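Local coordinates for putative pectin lyase (Geobacillus virus E2, PDB 7CHU) that forms the trimeric tailspike of a thermophilic bacteriophage and probably recognises, and may degrade, polysaccharide on the surface of the host cell, at the interface of chains A and B. Coordinates in Å, arbitrary orientation; residue numbers count along the deposited sequence, not the author numbering. Chains: chain A/B, Putative pectin lyase.

The interface of chains A and B. Residues chain A 224, 226, 259, 288; chain B 171, 196, 198, 219.
A:Tyr226, A:His259 and A:Lys288 each begin a short strand (226-228, 259-261 and 288-290); A:Tyr226 meets B:Phe171 and B:Leu196, while A:His259 and A:Lys288 meet B:Asp219, and these three loop residues of chain B all have positive phi, in the left-handed helical region. In this right-handed parallel beta-helix of the pectate-lyase-like family, successive coils present the strand starts as a ladder to the neighbouring subunit of the tailspike trimer. Along that ladder, A:His259 is sandwiched within its own chain, CE1 of A:Tyr226 over the centre of one face and CD of A:Lys288 toward the rim of the other. B:Leu196 sets its methyl CD2 over the middle of the A:Tyr226 ring, 3.6 Å from the centroid, while its other methyl, CD1, reaches the hydroxyl end of the ring, near CZ and OH. B:Phe171 adds its ring tip, CZ to CE2 of A:Tyr226 at 4.0 Å. A:Lys288, with CG anti to the backbone N (chi1 168°) and the chain extended beyond it, delivers NZ to the syn side of the B:Asp219 carboxylate, a salt bridge of 2.8 Å to OD1. The same carboxylate packs against CE1 of A:His259, its plane turned 43° from the imidazole. B:Arg198 bends at chi2 (-67°) and donates from NH2 to the A:Gly224 carbonyl O at 3.0 Å; the acceptor lies near the guanidinium plane, but the donor sits above the carbonyl plane. A water joins NH1 and NH2 of B:Arg198 to ND1 of A:His259, its oxygen 3.2 Å from that imidazole nitrogen.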
loop_
_atom_site.group_PDB
_atom_site.type_symbol
_atom_site.label_atom_id
_atom_site.label_comp_id
_atom_site.label_asym_id
_atom_site.label_seq_id
_atom_site.Cartn_x
_atom_site.Cartn_y
_atom_site.Cartn_z
ATOM N N GLY A 224 9.152 6.628 1.616
ATOM C CA GLY A 224 10.144 6.428 2.665
ATOM C C GLY A 224 10.739 7.690 3.274
ATOM O O GLY A 224 11.827 7.634 3.885
ATOM N N TYR A 226 11.677 10.326 5.919
ATOM C CA TYR A 226 11.854 10.360 7.371
ATOM C C TYR A 226 11.903 11.833 7.788
ATOM O O TYR A 226 12.792 12.573 7.359
ATOM C CB TYR A 226 13.136 9.629 7.746
ATOM C CG TYR A 226 13.452 9.472 9.208
ATOM C CD1 TYR A 226 12.468 9.134 10.130
ATOM C CD2 TYR A 226 14.761 9.613 9.659
ATOM C CE1 TYR A 226 12.775 8.948 11.484
ATOM C CE2 TYR A 226 15.080 9.435 10.996
ATOM C CZ TYR A 226 14.084 9.101 11.910
ATOM O OH TYR A 226 14.403 8.929 13.247
ATOM N N HIS A 259 7.562 8.459 7.471
ATOM C CA HIS A 259 7.767 8.360 8.923
ATOM C C HIS A 259 7.864 9.779 9.484
ATOM O O HIS A 259 8.877 10.450 9.271
ATOM C CB HIS A 259 9.032 7.544 9.203
ATOM C CG HIS A 259 9.378 7.363 10.653
ATOM N ND1 HIS A 259 10.254 6.384 11.075
ATOM C CD2 HIS A 259 9.025 8.048 11.768
ATOM C CE1 HIS A 259 10.398 6.450 12.388
ATOM N NE2 HIS A 259 9.659 7.449 12.835
ATOM N N LYS A 288 3.437 6.828 9.247
ATOM C CA LYS A 288 3.521 6.880 10.707
ATOM C C LYS A 288 3.459 8.337 11.171
ATOM O O LYS A 288 4.190 9.171 10.642
ATOM C CB LYS A 288 4.837 6.250 11.177
ATOM C CG LYS A 288 5.178 6.501 12.655
ATOM C CD LYS A 288 6.443 5.750 13.036
ATOM C CE LYS A 288 6.869 6.007 14.456
ATOM N NZ LYS A 288 7.896 5.024 14.898
ATOM N N PHE B 171 19.608 2.506 9.324
ATOM C CA PHE B 171 19.727 2.768 7.889
ATOM C C PHE B 171 20.557 1.701 7.184
ATOM O O PHE B 171 21.383 2.006 6.320
ATOM C CB PHE B 171 20.307 4.160 7.611
ATOM C CG PHE B 171 19.586 5.283 8.331
ATOM C CD1 PHE B 171 18.316 5.680 7.934
ATOM C CD2 PHE B 171 20.181 5.930 9.398
ATOM C CE1 PHE B 171 17.649 6.710 8.585
ATOM C CE2 PHE B 171 19.513 6.968 10.074
ATOM C CZ PHE B 171 18.250 7.364 9.650
ATOM N N LEU B 196 15.037 1.928 10.960
ATOM C CA LEU B 196 15.040 2.630 9.675
ATOM C C LEU B 196 15.752 1.849 8.573
ATOM O O LEU B 196 16.450 2.425 7.730
ATOM C CB LEU B 196 15.641 4.021 9.843
ATOM C CG LEU B 196 14.640 4.847 10.656
ATOM C CD1 LEU B 196 15.366 5.615 11.722
ATOM C CD2 LEU B 196 13.820 5.743 9.711
ATOM N N ARG B 198 15.970 -0.232 5.045
ATOM C CA ARG B 198 15.359 -0.041 3.732
ATOM C C ARG B 198 15.801 -1.200 2.837
ATOM O O ARG B 198 16.974 -1.302 2.468
ATOM C CB ARG B 198 15.749 1.323 3.126
ATOM C CG ARG B 198 15.196 2.575 3.890
ATOM C CD ARG B 198 13.660 2.687 3.809
ATOM N NE ARG B 198 13.140 3.988 4.262
ATOM C CZ ARG B 198 12.652 4.210 5.480
ATOM N NH1 ARG B 198 12.640 3.233 6.392
ATOM N NH2 ARG B 198 12.172 5.420 5.805
ATOM N N ASP B 219 10.676 0.445 12.398
ATOM C CA ASP B 219 10.595 1.496 11.369
ATOM C C ASP B 219 11.360 1.114 10.100
ATOM O O ASP B 219 12.198 1.870 9.597
ATOM C CB ASP B 219 11.108 2.820 11.921
ATOM C CG ASP B 219 10.274 3.320 13.091
ATOM O OD1 ASP B 219 9.042 3.450 12.916
ATOM O OD2 ASP B 219 10.847 3.579 14.176
HETATM O O HOH W 1 10.786 4.725 8.348
#